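Local atomic coordinates of phosphoglycolate phosphatase (Lactobacillus plantarum, PDB entry 2HDO), a protein that probably hydrolyses the phosphate ester of 2-phosphoglycolate as a hydrolase of the haloacid dehalogenase (HAD) superfamily. Residues 4-9 with 146-151; 28-33 with 65-70; 137-142 with 164-169. All coordinates share one frame; numbering follows the deposited sequence.

Contact 1 (4-9 with 146-151); sequences YQALMF and TALEKV
Side chains from a central strand and a covering helix meet here through apolar contact alone. From strand 6-9, Ala6 and Met8, two residues apart and therefore on the same side of the strand, direct their CB atoms toward helix 142-150; Leu7 between them turns to the other side. Met8, modelled as selenomethionine, carries most of the contact. Its CG lies anti to the carbonyl carbon (chi1 -57°), and the chain then bends at chi2 (-73°) and again at chi3, so that three successive parts of it touch three different residues. The CG methylene of Met8 lies 4.0 Å from CD2 of Leu148, where the two side chains cross obliquely. Further out, the selenium atom SE of Met8 comes to 3.9 Å from CB of Ala147, and the terminal CE of Met8 meets CG2 of Val151 tip to tip at 4.1 Å. CD2 of Leu148 also reaches CB of Ala6, 4.2 Å away, so one methyl branch serves both strand residues. The axes of strand 6-9 and helix segment 146-150 come within 10.1 Å, and their directions are 143° apart, nearer antiparallel than parallel. That helix lies on one face of the parallel sheet of the HAD core: Ala147 also touches Val104 and Ile129, Leu148 reaches Ala158, and Val151, just past the helix, packs on Ala126 and Val127. Strand 6-9 itself runs between strands 100-104 and 158-162, with Leu7 facing away from this helix onto Leu101 and Leu159.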
loop_
_atom_site.group_PDB
_atom_site.type_symbol
_atom_site.label_atom_id
_atom_site.label_comp_id
_atom_site.label_asym_id
_atom_site.label_seq_id
_atom_site.Cartn_x
_atom_site.Cartn_y
_atom_site.Cartn_z
ATOM N N TYR A 4 -5.198 -0.526 20.084
ATOM C CA TYR A 4 -5.073 -1.646 19.150
ATOM C C TYR A 4 -3.966 -2.640 19.537
ATOM O O TYR A 4 -2.949 -2.257 20.128
ATOM C CB TYR A 4 -4.794 -1.089 17.768
ATOM C CG TYR A 4 -5.899 -0.181 17.268
ATOM C CD1 TYR A 4 -7.083 -0.723 16.780
ATOM C CD2 TYR A 4 -5.779 1.206 17.310
ATOM C CE1 TYR A 4 -8.107 0.096 16.312
ATOM C CE2 TYR A 4 -6.812 2.024 16.882
ATOM C CZ TYR A 4 -7.976 1.474 16.397
ATOM O OH TYR A 4 -8.994 2.270 15.920
ATOM N N GLN A 5 -4.189 -3.912 19.173
ATOM C CA GLN A 5 -3.197 -4.975 19.306
ATOM C C GLN A 5 -2.326 -5.149 18.055
ATOM O O GLN A 5 -1.225 -5.702 18.138
ATOM C CB GLN A 5 -3.849 -6.300 19.583
ATOM C CG GLN A 5 -4.478 -6.381 20.939
ATOM C CD GLN A 5 -5.376 -7.607 21.098
ATOM O OE1 GLN A 5 -5.128 -8.644 20.489
ATOM N NE2 GLN A 5 -6.426 -7.483 21.913
ATOM N N ALA A 6 -2.842 -4.711 16.907
ATOM C CA ALA A 6 -2.116 -4.830 15.667
ATOM C C ALA A 6 -2.285 -3.598 14.812
ATOM O O ALA A 6 -3.369 -2.987 14.779
ATOM C CB ALA A 6 -2.567 -6.076 14.876
ATOM N N LEU A 7 -1.211 -3.275 14.101
ATOM C CA LEU A 7 -1.197 -2.255 13.067
ATOM C C LEU A 7 -0.728 -2.885 11.783
ATOM O O LEU A 7 0.351 -3.458 11.749
ATOM C CB LEU A 7 -0.260 -1.118 13.410
ATOM C CG LEU A 7 -0.506 -0.340 14.671
ATOM C CD1 LEU A 7 0.525 0.810 14.722
ATOM C CD2 LEU A 7 -1.899 0.182 14.793
HETATM N N MSE A 8 -1.578 -2.825 10.758
HETATM C CA MSE A 8 -1.204 -3.265 9.414
HETATM C C MSE A 8 -1.045 -2.070 8.537
HETATM O O MSE A 8 -1.819 -1.135 8.650
HETATM C CB MSE A 8 -2.280 -4.178 8.834
HETATM C CG MSE A 8 -2.543 -5.366 9.683
HETATM SE SE MSE A 8 -1.093 -6.685 9.582
HETATM C CE MSE A 8 -0.650 -6.898 11.545
ATOM N N PHE A 9 -0.049 -2.096 7.668
ATOM C CA PHE A 9 0.293 -0.977 6.833
ATOM C C PHE A 9 0.264 -1.385 5.357
ATOM O O PHE A 9 0.739 -2.441 4.997
ATOM C CB PHE A 9 1.726 -0.474 7.094
ATOM C CG PHE A 9 1.950 0.078 8.474
ATOM C CD1 PHE A 9 2.240 -0.789 9.510
ATOM C CD2 PHE A 9 1.869 1.442 8.739
ATOM C CE1 PHE A 9 2.425 -0.325 10.795
ATOM C CE2 PHE A 9 2.088 1.914 10.034
ATOM C CZ PHE A 9 2.340 1.027 11.058
ATOM N N THR A 146 -6.414 -12.323 6.286
ATOM C CA THR A 146 -5.390 -13.354 6.334
ATOM C C THR A 146 -4.234 -12.908 7.210
ATOM O O THR A 146 -3.752 -13.646 8.054
ATOM C CB THR A 146 -4.953 -13.727 4.910
ATOM O OG1 THR A 146 -6.095 -14.254 4.211
ATOM C CG2 THR A 146 -3.859 -14.764 4.927
ATOM N N ALA A 147 -3.836 -11.656 7.065
ATOM C CA ALA A 147 -2.742 -11.107 7.857
ATOM C C ALA A 147 -3.088 -11.162 9.322
ATOM O O ALA A 147 -2.299 -11.610 10.155
ATOM C CB ALA A 147 -2.431 -9.640 7.419
ATOM N N LEU A 148 -4.305 -10.748 9.655
ATOM C CA LEU A 148 -4.688 -10.733 11.056
ATOM C C LEU A 148 -4.814 -12.140 11.683
ATOM O O LEU A 148 -4.418 -12.355 12.811
ATOM C CB LEU A 148 -5.983 -9.950 11.263
ATOM C CG LEU A 148 -5.916 -8.478 10.930
ATOM C CD1 LEU A 148 -7.280 -7.876 11.004
ATOM C CD2 LEU A 148 -4.885 -7.788 11.855
ATOM N N GLU A 149 -5.256 -13.110 10.902
ATOM C CA GLU A 149 -5.296 -14.482 11.367
ATOM C C GLU A 149 -3.879 -14.997 11.691
ATOM O O GLU A 149 -3.684 -15.687 12.676
ATOM C CB GLU A 149 -5.937 -15.384 10.316
ATOM C CG GLU A 149 -6.419 -16.688 10.869
ATOM N N LYS A 150 -2.908 -14.628 10.861
ATOM C CA LYS A 150 -1.515 -15.064 11.033
ATOM C C LYS A 150 -0.853 -14.499 12.300
ATOM O O LYS A 150 0.047 -15.129 12.834
ATOM C CB LYS A 150 -0.658 -14.759 9.782
ATOM C CG LYS A 150 -0.951 -15.642 8.601
ATOM C CD LYS A 150 -0.170 -15.207 7.370
ATOM N N VAL A 151 -1.277 -13.322 12.764
ATOM C CA VAL A 151 -0.769 -12.745 14.025
ATOM C C VAL A 151 -1.752 -12.927 15.192
ATOM O O VAL A 151 -1.509 -12.403 16.282
ATOM C CB VAL A 151 -0.338 -11.291 13.859
ATOM C CG1 VAL A 151 0.772 -11.209 12.824
ATOM C CG2 VAL A 151 -1.504 -10.396 13.484
#

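Contact 2 (28-33 with 65-70); sequences EVLATY and DHFQAQ
Apolar packing, two direct hydrogen bonds and one water bridge join residues 28-33 to helix 64-75. The apolar part centres on the Phe67 ring, whose CG is anti to the backbone N (chi1 -171°). CG1 of Val29, also anti to its own backbone N, sits over one face of that ring in a CH-pi contact, 3.6 Å from the centroid and 13° off the normal. Leu30 CD2 comes to the ring edge instead, 3.9 Å from Phe67 CE2. The Tyr33 ring crosses the Phe67 ring obliquely, with centroids 5.3 Å apart and planes inclined at 41°. Met54 and Ile59 add to the apolar surroundings of Phe67.

Polar contacts gather on the amide of Gln70, which uses both of its ends. The hydroxyl OH of Tyr33 donates to Gln70 OE1 at 2.8 Å, approaching nearly along the C=O axis, while Gln70 NE2 donates to Thr32 OG1 at 3.1 Å, close to the amide plane. Thr32 OG1 in turn donates to Val29 O at 2.7 Å, a carbonyl that also accepts from Thr32 N; the relay ties the amide to the Val29 carbonyl. Together the two bonds fix the rotation of the amide, whose OE1 lies over the centre of a face of the His66 imidazole. A water donates to Tyr33 OH at 3.0 Å and is also hydrogen-bonded to ND1 of His66. An alanine in place of Gln70 removes the amide that Tyr33 OH and Thr32 OG1 bond to, and would probably let both side chains shift and weaken the join between the two segments. Helix-on-helix packing of this kind is consistent with the alpha-helical C1 cap of HAD phosphatases, inserted here between the paired strands 16-17 and 83-84.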
loop_
_atom_site.group_PDB
_atom_site.type_symbol
_atom_site.label_atom_id
_atom_site.label_comp_id
_atom_site.label_asym_id
_atom_site.label_seq_id
_atom_site.Cartn_x
_atom_site.Cartn_y
_atom_site.Cartn_z
ATOM N N GLU A 28 6.921 4.730 -19.136
ATOM C CA GLU A 28 7.782 3.896 -19.954
ATOM C C GLU A 28 7.006 2.687 -20.520
ATOM O O GLU A 28 7.068 2.415 -21.701
ATOM C CB GLU A 28 9.018 3.504 -19.122
ATOM C CG GLU A 28 10.059 2.721 -19.870
ATOM C CD GLU A 28 11.254 2.378 -18.986
ATOM O OE1 GLU A 28 11.461 3.105 -17.963
ATOM O OE2 GLU A 28 11.947 1.366 -19.267
ATOM N N VAL A 29 6.255 1.989 -19.672
ATOM C CA VAL A 29 5.377 0.903 -20.143
ATOM C C VAL A 29 4.347 1.398 -21.142
ATOM O O VAL A 29 4.131 0.794 -22.192
ATOM C CB VAL A 29 4.714 0.121 -18.966
ATOM C CG1 VAL A 29 3.848 -1.023 -19.493
ATOM C CG2 VAL A 29 5.795 -0.388 -18.044
ATOM N N LEU A 30 3.683 2.499 -20.811
ATOM C CA LEU A 30 2.618 3.001 -21.663
ATOM C C LEU A 30 3.082 3.366 -23.052
ATOM O O LEU A 30 2.336 3.237 -24.010
ATOM C CB LEU A 30 1.906 4.193 -20.989
ATOM C CG LEU A 30 0.935 3.718 -19.923
ATOM C CD1 LEU A 30 0.716 4.794 -18.912
ATOM C CD2 LEU A 30 -0.374 3.316 -20.528
ATOM N N ALA A 31 4.327 3.798 -23.190
ATOM C CA ALA A 31 4.879 4.097 -24.503
ATOM C C ALA A 31 4.811 2.876 -25.445
ATOM O O ALA A 31 4.589 3.036 -26.635
ATOM C CB ALA A 31 6.309 4.588 -24.349
ATOM N N THR A 32 4.935 1.660 -24.907
ATOM C CA THR A 32 4.884 0.433 -25.743
ATOM C C THR A 32 3.442 0.047 -26.179
ATOM O O THR A 32 3.246 -0.906 -26.947
ATOM C CB THR A 32 5.513 -0.778 -25.036
ATOM O OG1 THR A 32 4.687 -1.223 -23.967
ATOM C CG2 THR A 32 6.910 -0.441 -24.479
ATOM N N TYR A 33 2.460 0.775 -25.658
ATOM C CA TYR A 33 1.036 0.663 -26.012
ATOM C C TYR A 33 0.595 1.935 -26.723
ATOM O O TYR A 33 -0.591 2.165 -26.895
ATOM C CB TYR A 33 0.197 0.422 -24.743
ATOM C CG TYR A 33 0.497 -0.915 -24.146
ATOM C CD1 TYR A 33 1.524 -1.078 -23.238
ATOM C CD2 TYR A 33 -0.202 -2.043 -24.536
ATOM C CE1 TYR A 33 1.833 -2.336 -22.740
ATOM C CE2 TYR A 33 0.090 -3.288 -24.018
ATOM C CZ TYR A 33 1.113 -3.433 -23.124
ATOM O OH TYR A 33 1.393 -4.690 -22.646
ATOM N N ASP A 65 -2.042 -8.863 -18.567
ATOM C CA ASP A 65 -0.991 -9.671 -17.935
ATOM C C ASP A 65 0.393 -9.241 -18.423
ATOM O O ASP A 65 1.332 -9.138 -17.631
ATOM C CB ASP A 65 -1.187 -11.159 -18.174
ATOM C CG ASP A 65 -2.436 -11.716 -17.473
ATOM O OD1 ASP A 65 -2.957 -11.096 -16.506
ATOM O OD2 ASP A 65 -2.890 -12.803 -17.902
ATOM N N HIS A 66 0.498 -8.947 -19.712
ATOM C CA HIS A 66 1.766 -8.484 -20.273
ATOM C C HIS A 66 2.172 -7.136 -19.721
ATOM O O HIS A 66 3.303 -6.970 -19.266
ATOM C CB HIS A 66 1.746 -8.399 -21.790
ATOM C CG HIS A 66 3.122 -8.291 -22.379
ATOM N ND1 HIS A 66 3.385 -7.671 -23.584
ATOM C CD2 HIS A 66 4.329 -8.675 -21.885
ATOM C CE1 HIS A 66 4.686 -7.712 -23.826
ATOM N NE2 HIS A 66 5.282 -8.308 -22.806
ATOM N N PHE A 67 1.237 -6.193 -19.735
ATOM C CA PHE A 67 1.453 -4.867 -19.136
ATOM C C PHE A 67 1.997 -4.977 -17.711
ATOM O O PHE A 67 2.969 -4.326 -17.356
ATOM C CB PHE A 67 0.107 -4.080 -19.137
ATOM C CG PHE A 67 0.245 -2.632 -18.754
ATOM C CD1 PHE A 67 0.452 -2.258 -17.433
ATOM C CD2 PHE A 67 0.177 -1.655 -19.712
ATOM C CE1 PHE A 67 0.604 -0.934 -17.089
ATOM C CE2 PHE A 67 0.305 -0.348 -19.372
ATOM C CZ PHE A 67 0.541 0.029 -18.072
ATOM N N GLN A 68 1.385 -5.821 -16.887
ATOM C CA GLN A 68 1.831 -5.933 -15.500
ATOM C C GLN A 68 3.233 -6.537 -15.394
ATOM O O GLN A 68 4.003 -6.132 -14.528
ATOM C CB GLN A 68 0.834 -6.715 -14.624
ATOM C CG GLN A 68 -0.398 -5.910 -14.227
ATOM C CD GLN A 68 -0.063 -4.682 -13.407
ATOM O OE1 GLN A 68 -0.378 -3.549 -13.790
ATOM N NE2 GLN A 68 0.593 -4.895 -12.281
ATOM N N ALA A 69 3.571 -7.467 -16.285
ATOM C CA ALA A 69 4.906 -8.053 -16.332
ATOM C C ALA A 69 5.953 -6.993 -16.703
ATOM O O ALA A 69 7.009 -6.905 -16.100
ATOM C CB ALA A 69 4.920 -9.199 -17.327
ATOM N N GLN A 70 5.647 -6.195 -17.709
ATOM C CA GLN A 70 6.522 -5.097 -18.083
ATOM C C GLN A 70 6.737 -4.145 -16.922
ATOM O O GLN A 70 7.868 -3.738 -16.643
ATOM C CB GLN A 70 5.957 -4.338 -19.257
ATOM C CG GLN A 70 5.961 -5.141 -20.504
ATOM C CD GLN A 70 5.230 -4.451 -21.598
ATOM O OE1 GLN A 70 4.048 -4.704 -21.796
ATOM N NE2 GLN A 70 5.878 -3.482 -22.230
HETATM O O HOH W 1 0.892 -6.814 -24.691
#

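Contact 3 (137-142 with 164-169); sequences RKPDPL and SVSDEQ. With PO4 (phosphate ion), chain B.
This contact belongs to the probable active site of the HAD fold, consistent with motif III, the lysine, meeting motif IV, the acidic residues after strand 158-162. Lys138 is central: its chain runs out with chi2 anti, turns at chi3 (-85°) and straightens again, bringing NZ to a salt bridge with Asp167 OD1 at 2.9 Å, on the syn lone pair. The same NZ donates to O1 of a bound phosphate ion, probably from the crystallisation liquor, at 2.9 Å. It also pairs with Asp10, probably the first aspartate of the HAD DxDx(T/V) motif, and with the carbonyl of Val104, so the ammonium is gripped from several sides, and its charge would probably offset the closeness of the two carboxylates. The phosphate is also hydrogen-bonded by the backbone N of Ile11, Asp12 and Ser106 and by Thr105 OG1.

Ser166 OG, anti to its backbone N, lies 3.7 Å from Lys138 CB and against the Pro139 ring. Pro139, which follows a cis peptide bond, packs its CB 3.8 Å from CB of Gln169, side by side. Each segment has a capping bond: Asp140 OD1 accepts from Leu142 N, and Ser164 OG, the N-cap of helix 165-174, accepts from Asp167 N at 3.0 Å.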
loop_
_atom_site.group_PDB
_atom_site.type_symbol
_atom_site.label_atom_id
_atom_site.label_comp_id
_atom_site.label_asym_id
_atom_site.label_seq_id
_atom_site.Cartn_x
_atom_site.Cartn_y
_atom_site.Cartn_z
ATOM N N ARG A 137 -7.603 -9.972 -4.156
ATOM C CA ARG A 137 -6.834 -8.735 -4.097
ATOM C C ARG A 137 -7.704 -7.688 -3.435
ATOM O O ARG A 137 -8.935 -7.758 -3.520
ATOM C CB ARG A 137 -6.450 -8.283 -5.492
ATOM C CG ARG A 137 -5.432 -9.179 -6.201
ATOM C CD ARG A 137 -4.057 -9.207 -5.471
ATOM N N LYS A 138 -7.058 -6.739 -2.763
ATOM C CA LYS A 138 -7.757 -5.554 -2.286
ATOM C C LYS A 138 -8.571 -4.981 -3.452
ATOM O O LYS A 138 -8.077 -4.925 -4.564
ATOM C CB LYS A 138 -6.745 -4.511 -1.769
ATOM C CG LYS A 138 -5.936 -5.002 -0.569
ATOM C CD LYS A 138 -5.125 -3.887 0.116
ATOM C CE LYS A 138 -3.795 -3.655 -0.535
ATOM N NZ LYS A 138 -2.941 -2.581 0.101
ATOM N N PRO A 139 -9.788 -4.466 -3.204
ATOM C CA PRO A 139 -10.477 -4.231 -1.950
ATOM C C PRO A 139 -11.242 -5.396 -1.368
ATOM O O PRO A 139 -11.980 -5.220 -0.412
ATOM C CB PRO A 139 -11.432 -3.083 -2.290
ATOM C CG PRO A 139 -11.782 -3.332 -3.718
ATOM C CD PRO A 139 -10.543 -3.916 -4.343
ATOM N N ASP A 140 -11.030 -6.598 -1.882
ATOM C CA ASP A 140 -11.549 -7.771 -1.166
ATOM C C ASP A 140 -10.891 -7.814 0.242
ATOM O O ASP A 140 -9.692 -7.456 0.381
ATOM C CB ASP A 140 -11.247 -9.062 -1.920
ATOM C CG ASP A 140 -12.010 -10.246 -1.377
ATOM O OD1 ASP A 140 -11.627 -10.857 -0.349
ATOM O OD2 ASP A 140 -13.065 -10.551 -1.971
ATOM N N PRO A 141 -11.660 -8.179 1.278
ATOM C CA PRO A 141 -11.089 -8.203 2.633
ATOM C C PRO A 141 -10.104 -9.343 2.938
ATOM O O PRO A 141 -9.366 -9.266 3.919
ATOM C CB PRO A 141 -12.321 -8.329 3.524
ATOM C CG PRO A 141 -13.353 -9.004 2.651
ATOM C CD PRO A 141 -13.112 -8.470 1.291
ATOM N N LEU A 142 -10.082 -10.386 2.116
ATOM C CA LEU A 142 -9.303 -11.594 2.406
ATOM C C LEU A 142 -7.816 -11.317 2.726
ATOM O O LEU A 142 -7.301 -11.883 3.684
ATOM C CB LEU A 142 -9.379 -12.555 1.245
ATOM C CG LEU A 142 -8.661 -13.889 1.480
ATOM C CD1 LEU A 142 -9.259 -14.533 2.694
ATOM C CD2 LEU A 142 -8.753 -14.762 0.248
ATOM N N SER A 164 -5.570 4.967 0.373
ATOM C CA SER A 164 -6.354 4.759 -0.851
ATOM C C SER A 164 -7.770 4.341 -0.516
ATOM O O SER A 164 -8.009 3.761 0.524
ATOM C CB SER A 164 -5.713 3.689 -1.751
ATOM O OG SER A 164 -5.804 2.434 -1.119
ATOM N N VAL A 165 -8.689 4.603 -1.445
ATOM C CA VAL A 165 -10.052 4.123 -1.316
ATOM C C VAL A 165 -10.103 2.588 -1.287
ATOM O O VAL A 165 -10.850 1.993 -0.523
ATOM C CB VAL A 165 -10.891 4.651 -2.482
ATOM C CG1 VAL A 165 -12.234 3.972 -2.548
ATOM C CG2 VAL A 165 -11.077 6.199 -2.381
ATOM N N SER A 166 -9.266 1.939 -2.080
ATOM C CA SER A 166 -9.192 0.492 -2.102
ATOM C C SER A 166 -8.837 -0.031 -0.703
ATOM O O SER A 166 -9.462 -0.959 -0.199
ATOM C CB SER A 166 -8.204 0.017 -3.189
ATOM O OG SER A 166 -7.994 -1.383 -3.182
ATOM N N ASP A 167 -7.874 0.619 -0.047
ATOM C CA ASP A 167 -7.503 0.201 1.314
ATOM C C ASP A 167 -8.670 0.407 2.300
ATOM O O ASP A 167 -8.932 -0.406 3.191
ATOM C CB ASP A 167 -6.300 0.986 1.824
ATOM C CG ASP A 167 -4.985 0.619 1.126
ATOM O OD1 ASP A 167 -4.899 -0.462 0.501
ATOM O OD2 ASP A 167 -4.026 1.432 1.253
ATOM N N GLU A 168 -9.346 1.558 2.149
ATOM C CA GLU A 168 -10.489 1.892 2.965
ATOM C C GLU A 168 -11.595 0.880 2.790
ATOM O O GLU A 168 -12.162 0.428 3.782
ATOM C CB GLU A 168 -10.997 3.289 2.641
ATOM C CG GLU A 168 -10.100 4.345 3.166
ATOM C CD GLU A 168 -10.402 5.728 2.679
ATOM O OE1 GLU A 168 -11.081 5.842 1.641
ATOM O OE2 GLU A 168 -9.979 6.690 3.374
ATOM N N GLN A 169 -11.881 0.504 1.556
ATOM C CA GLN A 169 -12.907 -0.495 1.306
ATOM C C GLN A 169 -12.537 -1.887 1.807
ATOM O O GLN A 169 -13.397 -2.627 2.271
ATOM C CB GLN A 169 -13.260 -0.513 -0.181
ATOM C CG GLN A 169 -13.994 0.745 -0.636
ATOM C CD GLN A 169 -14.215 0.801 -2.157
ATOM O OE1 GLN A 169 -13.686 -0.045 -2.913
ATOM N NE2 GLN A 169 -14.992 1.802 -2.615
HETATM P P PO4 B . 0.141 -1.007 -2.109
HETATM O O1 PO4 B . -1.019 -2.025 -1.939
HETATM O O2 PO4 B . 1.420 -1.131 -1.252
HETATM O O3 PO4 B . -0.451 0.402 -1.858
HETATM O O4 PO4 B . 0.616 -1.068 -3.565
#

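How the contacts relate
The three contacts sample different depths of one chain. Contact 1 is core: every residue that touches is buried and its chemistry is wholly apolar. Contact 2, on the far side of the chain's centre and about 34 Å from contact 1 between centres, is a partly buried cap contact that mixes an oblique aromatic pair and aliphatic groups with amide and water bonds. Contact 3, closest of the three to the chain's centre, turns to charge around a phosphate. Contact 3 uses the loop leading into helix 142-150, and contact 1 its last turns; their segments alternate along the chain. Contact 2 shares no helix or strand with the other two.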